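Local coordinates for protein lipase-specific foldase (Burkholderia glumae, PDB 2ES4) that assists the folding of the extracellular lipase while that enzyme crosses the periplasm on its way out of the cell, at residues K239-D242 / L243-A246; A270-Q273 / Q274-A278; L298-Q301 / D302-A305; Q309-Q312 / Q313-A317; A321-A324 / A325-R329. All coordinates share one frame; numbering follows the deposited sequence.

Contact 1 of 5, residues K239-D242 / L243-A246; sequences KIAD and LQKA
The carbonyl oxygen of Ala241 is gripped by two donors, the backbone N of Lys245 one helical turn on and a bridging water. The backbone hydrogen bond from Lys245 N to Ala241 O measures 3.0 Å with an N-H...O angle of 163°. The water donates to Ala241 O at 2.6 Å and accepts from Lys245 NZ at 2.9 Å, so one residue reaches the same oxygen twice, directly through its backbone N and indirectly through its ammonium. The lysine chain is extended as far as CE and bends only at its last torsion (chi4 62°), which folds NZ back over the turn to within 3.9 Å of Ala241 CB. Asp242 OD1 is 5.1 Å from Lys245 NZ, not in contact with it.

On another side of the same turn, Gln244 returns toward Ile240. Its backbone N binds Ile240 O, while the side-chain NE2 comes within 3.8 Å of Ile240 CG2, an amide nitrogen against a methyl. Both side chains also pack on Met272 of helix 263-294, and Gln244 NE2 makes a weak hydrogen bond to a polar side chain of another protein chain. Leu243 lays CG and CD1 against Lys239 O and continues onto Met253 and Ile257 of helix 250-258.

The C-terminal part of helix 221-245 is thus divided by chemistry. Apolar and amide groups meet the neighbouring helices, whereas the lysine ammonium, linked by water to a carbonyl near the helix C-terminus, would probably interact favourably with the partial negative charge of that helix end.

Contact 2 of 5, residues A270-Q273 / Q274-A278; sequences AQMQ and QDDEA
Ala270 O receives the backbone N of Gln274 at 3.0 Å, and the aliphatic part of that glutamine passes alongside the same carbonyl, CG 3.2 Å from Ala270 O. One residue on, Gln271 O accepts from Asp275 N at 2.8 Å, and its side chain adds a direct bond: NE2 donates to Asp275 OD1 at 2.7 Å with an N-H...O angle of 160°. The acceptor lies close to the glutamine's amide plane, but the nitrogen meets the syn side of the carboxylate 29° out of its plane. A bend at chi2 curls the amide along the helix toward Asp275. The other end of that amide is held too, since a water donates both to Gln271 OE1 and to Gln274 OE1, joining two oxygens that have no proton to offer each other.

Met272 supplies its carbonyl to the backbone N of Asp276 and to a second water, which also donates to Asp276 OD1 at 2.7 Å. Its side chain packs on Ile240 and Gln244 of helix 221-245 and on a basic side chain of the other protein, where Asp276 OD1 has a long, weak ion pair. The Gln273 carbonyl accepts from the backbone N of Glu277 at 2.9 Å. Its side-chain amide stands nearly perpendicular to the Asp276 carboxylate, and NE2 is satisfied by Ala248 O.

The i to i+4 bonds and the Gln271-Asp275 side-chain hydrogen bond of the same spacing are those of a regular alpha helix; its two-sided character comes from Gln271, Gln274 and Asp275 being exposed and Ala270, Met272 and Gln273 buried.

Contact 3 of 5, residues L298-Q301 / D302-A305; sequences LAPQ and DRDA
Arg303 N donates to Ala299 O at 2.8 Å with an N-H...O angle of 168°, and Asp304 N reaches Pro300 O at 2.9 Å with 170°. These bonds close the first turn of helix 300-314 on Ala299 at its N-cap position. An alanine has no side-chain acceptor for the amides of that turn. The carboxylate of Asp302 instead comes back to the cap through a water, which donates to Asp302 OD2 at 2.6 Å and accepts from Ala299 N at 2.8 Å. Asp302 places negative charge near the positive end of the helix dipole, an arrangement likely to be favourable.

Arg303 sends CG anti to its own amide nitrogen (chi1 178°) and then bends at chi3, which carries the guanidinium over the start of the helix. Pro300 CA lies over one of its faces, 3.8 Å above the plane and offset toward the rim. Asp304 OD1 meets its edge in plane, a weak salt bridge of 3.4 Å from Arg303 NE.

Apolar packing is slight: Leu298 CB rests 4.2 Å from Asp302 CB. Separately, the Ala299 CB methyl lies beside a carboxylate oxygen, 3.5 Å from Asp302 OD2.

Most of these residues are exposed, and no other protein chain of the assembly touches them. The turn lies about 44 Å from the centre of the chain, where the polypeptide enters helix 300-314 after leaving the long helix 263-294.

Contact 4 of 5, residues Q309-Q312 / Q313-A317; sequences QLRQ and QTFTA
Leu310 O accepts two strong bonds from a single residue: Thr314 OG1 at 2.7 Å and Thr314 N at 2.9 Å. The two donors arrive from opposite faces of the carbonyl plane, the hydroxyl standing 36° above it and away from a lone pair. With OG1 beside its own backbone nitrogen (chi1 -55°), the threonine turns its hydroxyl back along the helix, where it also packs 3.6 Å from Leu310 CD1. A weak third bond comes from Gln313 N, and Thr314 N makes a weak second one to Arg311 O.

The backbone N of Gln313 has its main acceptor in Gln309 O, at 3.0 Å. Beside it the two glutamine side chains run obliquely past each other with amide planes only 12° apart. Gln309 CG meets the amide of Gln313, 3.9 Å from OE1; no bond joins the two amides.

This is the C-terminal turn of helix 300-314, and Phe315 is the first residue to leave helical backbone angles. Its backbone N still binds Arg311 O at 2.9 Å, and the same oxygen lies at the ring edge, 3.5 Å from CD2. Thr314 CG2 sits over the ring centre. The buried ring continues into helix 263-294, meeting Tyr286 edge-to-face and Trp279 with inclined planes.

Arg311 directs NE to Asp328 in a long, weak ion pair, while its chain covers Ala324 and Ala325. For Gln312 O, the nearest Thr316 atom is the methyl CG2, at 3.4 Å.

Contact 5 of 5, residues A321-A324 / A325-R329; sequences AIRA and ASLDR
Four consecutive i to i+4 bonds run from Ala321 O to Asp328 N, the straightest being Leu327 N to Arg323 O at 3.0 Å with an N-H...O angle of 164°. Leu327 also lays CD1 3.5 Å from Arg323 O and 4.4 Å from Arg323 CG, while its side chain reaches Trp279 and Tyr283. The Arg323 guanidinium makes a cation-pi contact with Trp279 and a salt bridge to an acidic side chain of another protein chain.

This is the short helix 320-328, which lies against helices 263-294 and 300-314 and offers another side to the second protein. Ser326 belongs to that side: OG bonds to an aromatic and an acidic side chain of the other chain. Its CB packs 3.3 Å from Arg323 O.

Asp328 N binds Ala324 O at 2.9 Å, while OD1 takes a salt bridge from Arg290 and a hydrogen bond from Tyr283 OH, and OD2 one from Tyr286 OH. Past the helix end, Arg329 folds its guanidinium back, with Ala325 O and Ser326 CA against one face. A water at its edge accepts from Arg329 NH2 at 2.8 Å and donates to Ile322 O at 3.0 Å. An acidic side chain of the other protein pairs with Arg329 NE.

The five contacts follow one another along the chain, on four helices of an all-helical protein. Contact 1 lies in the C-terminal part of helix 221-245 and touches contact 2 on helix 263-294, their centres about 13 Å apart, chiefly where Met272 meets Ile240 and Gln244. Contacts 3 and 4 open and close helix 300-314, about 17 Å between centres. Contact 5, on helix 320-328, packs against contact 4, with centres about 11 Å apart. Contacts 1 and 3 are farthest apart, at about 40 Å. Helix 263-294 joins the two groups. Contacts 1, 2 and 5 also reach the second protein, consistent with a helical chaperone that holds its partner at several separate places.

Contact 1 of 5, residues K239-D242 / L243-A246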
# COMPACT_ATOMS: atom_id res chain seq x y z
N LYS B 239 14.41 -15.34 -10.37
CA LYS B 239 15.03 -16.29 -11.28
C LYS B 239 14.19 -16.46 -12.54
O LYS B 239 14.71 -16.49 -13.65
CB LYS B 239 15.21 -17.65 -10.63
CG LYS B 239 16.12 -17.64 -9.41
CD LYS B 239 16.37 -19.03 -8.89
CE LYS B 239 17.22 -19.76 -9.87
NZ LYS B 239 18.57 -19.19 -10.06
N ILE B 240 12.87 -16.50 -12.35
CA ILE B 240 11.93 -16.63 -13.45
C ILE B 240 11.95 -15.35 -14.29
O ILE B 240 12.06 -15.42 -15.52
CB ILE B 240 10.50 -16.91 -12.95
CG1 ILE B 240 10.46 -18.24 -12.18
CG2 ILE B 240 9.52 -16.96 -14.12
CD1 ILE B 240 9.12 -18.58 -11.58
N ALA B 241 11.88 -14.21 -13.61
CA ALA B 241 11.89 -12.90 -14.28
C ALA B 241 13.13 -12.70 -15.13
O ALA B 241 13.04 -12.22 -16.26
CB ALA B 241 11.76 -11.78 -13.26
N ASP B 242 14.28 -13.12 -14.61
CA ASP B 242 15.55 -13.00 -15.32
C ASP B 242 15.58 -13.80 -16.61
O ASP B 242 16.08 -13.33 -17.63
CB ASP B 242 16.73 -13.42 -14.44
CG ASP B 242 17.00 -12.44 -13.30
OD1 ASP B 242 16.74 -11.23 -13.46
OD2 ASP B 242 17.48 -12.89 -12.24
N LEU B 243 14.99 -15.00 -16.58
CA LEU B 243 14.94 -15.85 -17.77
C LEU B 243 14.05 -15.24 -18.85
O LEU B 243 14.34 -15.33 -20.04
CB LEU B 243 14.47 -17.25 -17.41
CG LEU B 243 15.53 -18.09 -16.73
CD1 LEU B 243 14.91 -19.31 -16.11
CD2 LEU B 243 16.60 -18.49 -17.74
N GLN B 244 12.99 -14.55 -18.42
CA GLN B 244 12.08 -13.88 -19.35
C GLN B 244 12.81 -12.73 -20.04
O GLN B 244 12.75 -12.61 -21.26
CB GLN B 244 10.86 -13.33 -18.63
CG GLN B 244 9.98 -14.36 -18.02
CD GLN B 244 8.81 -13.74 -17.31
OE1 GLN B 244 7.85 -13.28 -17.93
NE2 GLN B 244 8.85 -13.77 -15.99
N LYS B 245 13.53 -11.93 -19.24
CA LYS B 245 14.29 -10.79 -19.76
C LYS B 245 15.37 -11.24 -20.74
O LYS B 245 15.71 -10.50 -21.67
CB LYS B 245 14.94 -10.02 -18.61
CG LYS B 245 13.97 -9.26 -17.74
CD LYS B 245 14.69 -8.47 -16.66
CE LYS B 245 13.73 -7.64 -15.82
NZ LYS B 245 12.73 -8.48 -15.08
N ALA B 246 15.88 -12.45 -20.53
CA ALA B 246 16.90 -13.03 -21.40
C ALA B 246 16.29 -13.60 -22.67
O ALA B 246 17.01 -13.98 -23.60
CB ALA B 246 17.67 -14.11 -20.65
O HOH W 1 11.28 -10.36 -16.78

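Contact 2 of 5, residues A270-Q273 / Q274-A278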
# COMPACT_ATOMS: atom_id res chain seq x y z
N ALA B 270 7.31 -22.64 -17.66
CA ALA B 270 7.35 -22.94 -19.09
C ALA B 270 6.00 -22.65 -19.73
O ALA B 270 5.95 -22.06 -20.81
CB ALA B 270 7.72 -24.40 -19.31
N GLN B 271 4.92 -23.00 -19.03
CA GLN B 271 3.57 -22.74 -19.52
C GLN B 271 3.33 -21.24 -19.57
O GLN B 271 2.70 -20.74 -20.51
CB GLN B 271 2.51 -23.40 -18.63
CG GLN B 271 1.08 -23.30 -19.19
CD GLN B 271 0.94 -23.97 -20.55
OE1 GLN B 271 1.09 -25.18 -20.68
NE2 GLN B 271 0.68 -23.17 -21.58
N MET B 272 3.87 -20.52 -18.58
CA MET B 272 3.74 -19.06 -18.53
C MET B 272 4.39 -18.45 -19.77
O MET B 272 3.80 -17.57 -20.41
CB MET B 272 4.42 -18.51 -17.27
CG MET B 272 4.45 -16.99 -17.19
SD MET B 272 5.58 -16.41 -15.93
CE MET B 272 7.12 -16.64 -16.79
N GLN B 273 5.57 -18.95 -20.13
CA GLN B 273 6.28 -18.48 -21.33
C GLN B 273 5.48 -18.77 -22.58
O GLN B 273 5.36 -17.90 -23.46
CB GLN B 273 7.66 -19.11 -21.47
CG GLN B 273 8.73 -18.52 -20.60
CD GLN B 273 8.92 -17.02 -20.79
OE1 GLN B 273 8.16 -16.22 -20.24
NE2 GLN B 273 9.94 -16.64 -21.54
N GLN B 274 4.91 -19.97 -22.64
CA GLN B 274 4.10 -20.39 -23.78
C GLN B 274 2.84 -19.54 -23.92
O GLN B 274 2.46 -19.18 -25.04
CB GLN B 274 3.72 -21.87 -23.66
CG GLN B 274 4.89 -22.79 -23.79
CD GLN B 274 4.55 -24.25 -23.77
OE1 GLN B 274 4.00 -24.76 -22.80
NE2 GLN B 274 4.91 -24.96 -24.84
N ASP B 275 2.23 -19.19 -22.79
CA ASP B 275 1.03 -18.35 -22.78
C ASP B 275 1.37 -16.95 -23.29
O ASP B 275 0.61 -16.37 -24.08
CB ASP B 275 0.44 -18.22 -21.37
CG ASP B 275 -0.14 -19.52 -20.83
OD1 ASP B 275 -0.13 -20.55 -21.55
OD2 ASP B 275 -0.60 -19.53 -19.67
N ASP B 276 2.53 -16.43 -22.87
CA ASP B 276 2.99 -15.11 -23.29
C ASP B 276 3.31 -15.08 -24.78
O ASP B 276 2.98 -14.11 -25.46
CB ASP B 276 4.22 -14.66 -22.50
CG ASP B 276 3.89 -14.24 -21.08
OD1 ASP B 276 2.70 -14.02 -20.76
OD2 ASP B 276 4.84 -14.10 -20.28
N GLU B 277 3.94 -16.14 -25.27
CA GLU B 277 4.28 -16.23 -26.69
C GLU B 277 3.04 -16.32 -27.56
O GLU B 277 2.96 -15.64 -28.59
CB GLU B 277 5.22 -17.40 -26.96
CG GLU B 277 6.64 -17.13 -26.47
CD GLU B 277 7.62 -18.23 -26.82
OE1 GLU B 277 7.36 -19.00 -27.77
OE2 GLU B 277 8.67 -18.31 -26.14
N ALA B 278 2.04 -17.08 -27.10
CA ALA B 278 0.78 -17.24 -27.83
C ALA B 278 0.02 -15.92 -27.84
O ALA B 278 -0.56 -15.55 -28.86
CB ALA B 278 -0.06 -18.31 -27.21
O HOH W 2 1.99 -26.43 -23.10
O HOH W 3 1.53 -15.79 -19.06
O HOH W 4 7.34 -13.96 -20.91

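Contact 3 of 5, residues L298-Q301 / D302-A305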
# COMPACT_ATOMS: atom_id res chain seq x y z
N LEU B 298 -11.76 6.39 -41.94
CA LEU B 298 -13.01 6.74 -41.27
C LEU B 298 -12.77 7.84 -40.25
O LEU B 298 -11.62 8.10 -39.87
CB LEU B 298 -13.61 5.52 -40.56
CG LEU B 298 -13.95 4.29 -41.40
CD1 LEU B 298 -14.45 3.19 -40.49
CD2 LEU B 298 -14.99 4.64 -42.45
N ALA B 299 -13.85 8.50 -39.83
CA ALA B 299 -13.76 9.55 -38.83
C ALA B 299 -13.31 8.88 -37.53
O ALA B 299 -13.63 7.71 -37.31
CB ALA B 299 -15.12 10.23 -38.64
N PRO B 300 -12.54 9.59 -36.67
CA PRO B 300 -12.04 9.06 -35.40
C PRO B 300 -13.03 8.20 -34.60
O PRO B 300 -12.73 7.05 -34.27
CB PRO B 300 -11.65 10.32 -34.65
CG PRO B 300 -11.12 11.18 -35.74
CD PRO B 300 -12.15 11.01 -36.81
N GLN B 301 -14.23 8.74 -34.37
CA GLN B 301 -15.28 8.03 -33.64
C GLN B 301 -15.71 6.72 -34.27
O GLN B 301 -15.89 5.72 -33.58
CB GLN B 301 -16.50 8.93 -33.46
CG GLN B 301 -16.31 10.05 -32.45
CD GLN B 301 -16.26 9.55 -31.01
OE1 GLN B 301 -15.44 8.70 -30.65
NE2 GLN B 301 -17.14 10.09 -30.17
N ASP B 302 -15.85 6.73 -35.60
CA ASP B 302 -16.25 5.54 -36.34
C ASP B 302 -15.12 4.52 -36.37
O ASP B 302 -15.35 3.33 -36.18
CB ASP B 302 -16.66 5.90 -37.77
CG ASP B 302 -17.84 6.85 -37.81
OD1 ASP B 302 -18.88 6.55 -37.18
OD2 ASP B 302 -17.73 7.91 -38.47
N ARG B 303 -13.89 5.01 -36.58
CA ARG B 303 -12.71 4.15 -36.61
C ARG B 303 -12.54 3.43 -35.28
O ARG B 303 -12.42 2.21 -35.25
CB ARG B 303 -11.47 4.99 -36.91
CG ARG B 303 -10.17 4.21 -36.92
CD ARG B 303 -8.99 5.15 -36.85
NE ARG B 303 -9.00 5.95 -35.63
CZ ARG B 303 -8.49 7.17 -35.52
NH1 ARG B 303 -7.91 7.75 -36.57
NH2 ARG B 303 -8.54 7.82 -34.37
N ASP B 304 -12.60 4.19 -34.19
CA ASP B 304 -12.46 3.63 -32.84
C ASP B 304 -13.53 2.60 -32.52
O ASP B 304 -13.24 1.58 -31.90
CB ASP B 304 -12.49 4.74 -31.79
CG ASP B 304 -11.23 5.60 -31.80
OD1 ASP B 304 -10.28 5.29 -32.56
OD2 ASP B 304 -11.20 6.58 -31.04
N ALA B 305 -14.75 2.85 -33.00
CA ALA B 305 -15.87 1.94 -32.78
C ALA B 305 -15.70 0.62 -33.55
O ALA B 305 -16.01 -0.45 -33.03
CB ALA B 305 -17.18 2.60 -33.17
O HOH W 5 -16.41 7.94 -40.74

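Contact 4 of 5, residues Q309-Q312 / Q313-A317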
# COMPACT_ATOMS: atom_id res chain seq x y z
N GLN B 309 -14.95 -3.13 -31.96
CA GLN B 309 -15.72 -4.30 -32.37
C GLN B 309 -14.79 -5.44 -32.75
O GLN B 309 -15.01 -6.58 -32.33
CB GLN B 309 -16.63 -3.94 -33.54
CG GLN B 309 -17.44 -5.11 -34.08
CD GLN B 309 -18.41 -4.70 -35.16
OE1 GLN B 309 -18.02 -4.15 -36.19
NE2 GLN B 309 -19.69 -4.95 -34.92
N LEU B 310 -13.75 -5.14 -33.52
CA LEU B 310 -12.78 -6.14 -33.94
C LEU B 310 -12.11 -6.74 -32.71
O LEU B 310 -11.91 -7.96 -32.64
CB LEU B 310 -11.71 -5.54 -34.85
CG LEU B 310 -10.53 -6.44 -35.21
CD1 LEU B 310 -10.98 -7.61 -36.07
CD2 LEU B 310 -9.46 -5.66 -35.89
N ARG B 311 -11.79 -5.90 -31.73
CA ARG B 311 -11.15 -6.35 -30.49
C ARG B 311 -12.06 -7.30 -29.73
O ARG B 311 -11.62 -8.35 -29.28
CB ARG B 311 -10.81 -5.18 -29.60
CG ARG B 311 -9.36 -4.88 -29.51
CD ARG B 311 -8.99 -3.91 -28.42
NE ARG B 311 -9.47 -2.55 -28.62
CZ ARG B 311 -10.63 -2.09 -28.17
NH1 ARG B 311 -11.46 -2.89 -27.49
NH2 ARG B 311 -10.99 -0.84 -28.43
N GLN B 312 -13.34 -6.93 -29.63
CA GLN B 312 -14.35 -7.74 -28.94
C GLN B 312 -14.58 -9.09 -29.59
O GLN B 312 -14.88 -10.07 -28.90
CB GLN B 312 -15.68 -6.99 -28.86
CG GLN B 312 -15.96 -6.33 -27.51
CD GLN B 312 -14.98 -5.23 -27.15
OE1 GLN B 312 -13.82 -5.49 -26.83
NE2 GLN B 312 -15.44 -3.98 -27.21
N GLN B 313 -14.44 -9.15 -30.91
CA GLN B 313 -14.64 -10.39 -31.65
C GLN B 313 -13.41 -11.28 -31.65
O GLN B 313 -13.52 -12.51 -31.69
CB GLN B 313 -15.06 -10.10 -33.09
CG GLN B 313 -16.31 -9.25 -33.21
CD GLN B 313 -16.62 -8.86 -34.64
OE1 GLN B 313 -15.75 -8.35 -35.36
NE2 GLN B 313 -17.85 -9.08 -35.06
N THR B 314 -12.24 -10.65 -31.58
CA THR B 314 -10.96 -11.36 -31.60
C THR B 314 -10.51 -11.92 -30.24
O THR B 314 -9.94 -13.01 -30.17
CB THR B 314 -9.84 -10.43 -32.15
OG1 THR B 314 -10.23 -9.93 -33.44
CG2 THR B 314 -8.52 -11.17 -32.29
N PHE B 315 -10.74 -11.14 -29.19
CA PHE B 315 -10.33 -11.53 -27.84
C PHE B 315 -11.56 -11.75 -27.00
O PHE B 315 -12.17 -10.80 -26.49
CB PHE B 315 -9.46 -10.43 -27.24
CG PHE B 315 -8.24 -10.12 -28.04
CD1 PHE B 315 -7.13 -10.99 -28.03
CD2 PHE B 315 -8.19 -8.96 -28.84
CE1 PHE B 315 -5.99 -10.71 -28.80
CE2 PHE B 315 -7.05 -8.68 -29.61
CZ PHE B 315 -5.95 -9.55 -29.59
N THR B 316 -11.95 -13.02 -26.85
CA THR B 316 -13.14 -13.36 -26.09
C THR B 316 -12.91 -13.98 -24.72
O THR B 316 -13.86 -14.20 -23.97
CB THR B 316 -14.09 -14.22 -26.93
OG1 THR B 316 -13.41 -15.39 -27.39
CG2 THR B 316 -14.60 -13.42 -28.13
N ALA B 317 -11.65 -14.28 -24.41
CA ALA B 317 -11.30 -14.79 -23.08
C ALA B 317 -11.49 -13.55 -22.20
O ALA B 317 -11.05 -12.46 -22.59
CB ALA B 317 -9.86 -15.26 -23.02

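Contact 5 of 5, residues A321-A324 / A325-R329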
# COMPACT_ATOMS: atom_id res chain seq x y z
N ALA B 321 -9.81 -8.47 -24.21
CA ALA B 321 -10.21 -7.35 -25.07
C ALA B 321 -9.74 -6.05 -24.44
O ALA B 321 -9.22 -5.16 -25.13
CB ALA B 321 -11.70 -7.34 -25.27
N ILE B 322 -9.86 -5.98 -23.12
CA ILE B 322 -9.42 -4.80 -22.37
C ILE B 322 -7.91 -4.68 -22.45
O ILE B 322 -7.38 -3.57 -22.59
CB ILE B 322 -9.88 -4.88 -20.89
CG1 ILE B 322 -11.40 -4.80 -20.82
CG2 ILE B 322 -9.24 -3.76 -20.07
CD1 ILE B 322 -11.97 -4.81 -19.41
N ARG B 323 -7.22 -5.82 -22.39
CA ARG B 323 -5.76 -5.82 -22.46
C ARG B 323 -5.27 -5.38 -23.82
O ARG B 323 -4.30 -4.62 -23.91
CB ARG B 323 -5.19 -7.20 -22.15
CG ARG B 323 -3.71 -7.14 -21.82
CD ARG B 323 -3.11 -8.51 -21.58
NE ARG B 323 -1.66 -8.41 -21.39
CZ ARG B 323 -0.82 -9.44 -21.45
NH1 ARG B 323 -1.27 -10.67 -21.70
NH2 ARG B 323 0.47 -9.25 -21.26
N ALA B 324 -5.94 -5.82 -24.88
CA ALA B 324 -5.55 -5.44 -26.23
C ALA B 324 -5.74 -3.93 -26.42
O ALA B 324 -4.93 -3.28 -27.07
CB ALA B 324 -6.35 -6.20 -27.25
N ALA B 325 -6.78 -3.38 -25.79
CA ALA B 325 -7.07 -1.94 -25.85
C ALA B 325 -5.93 -1.17 -25.21
O ALA B 325 -5.49 -0.14 -25.74
CB ALA B 325 -8.39 -1.62 -25.17
N SER B 326 -5.40 -1.72 -24.11
CA SER B 326 -4.27 -1.13 -23.39
C SER B 326 -3.03 -1.13 -24.28
O SER B 326 -2.38 -0.10 -24.41
CB SER B 326 -3.99 -1.90 -22.11
OG SER B 326 -2.73 -1.53 -21.56
N LEU B 327 -2.73 -2.28 -24.89
CA LEU B 327 -1.58 -2.37 -25.77
C LEU B 327 -1.68 -1.47 -26.99
O LEU B 327 -0.67 -0.94 -27.45
CB LEU B 327 -1.30 -3.81 -26.18
CG LEU B 327 -0.37 -4.64 -25.29
CD1 LEU B 327 -0.78 -4.54 -23.84
CD2 LEU B 327 -0.35 -6.09 -25.75
N ASP B 328 -2.90 -1.24 -27.45
CA ASP B 328 -3.15 -0.36 -28.60
C ASP B 328 -2.83 1.11 -28.29
O ASP B 328 -2.57 1.90 -29.20
CB ASP B 328 -4.60 -0.44 -29.05
CG ASP B 328 -4.92 -1.71 -29.81
OD1 ASP B 328 -4.01 -2.49 -30.16
OD2 ASP B 328 -6.12 -1.92 -30.09
N ARG B 329 -2.85 1.46 -27.00
CA ARG B 329 -2.58 2.83 -26.56
C ARG B 329 -1.11 3.15 -26.35
O ARG B 329 -0.77 4.18 -25.76
CB ARG B 329 -3.40 3.16 -25.31
CG ARG B 329 -4.90 3.24 -25.56
CD ARG B 329 -5.66 3.78 -24.35
NE ARG B 329 -5.64 2.87 -23.21
CZ ARG B 329 -6.55 1.92 -22.98
NH1 ARG B 329 -7.57 1.73 -23.81
NH2 ARG B 329 -6.43 1.15 -21.91
O HOH W 6 -8.33 -0.84 -21.91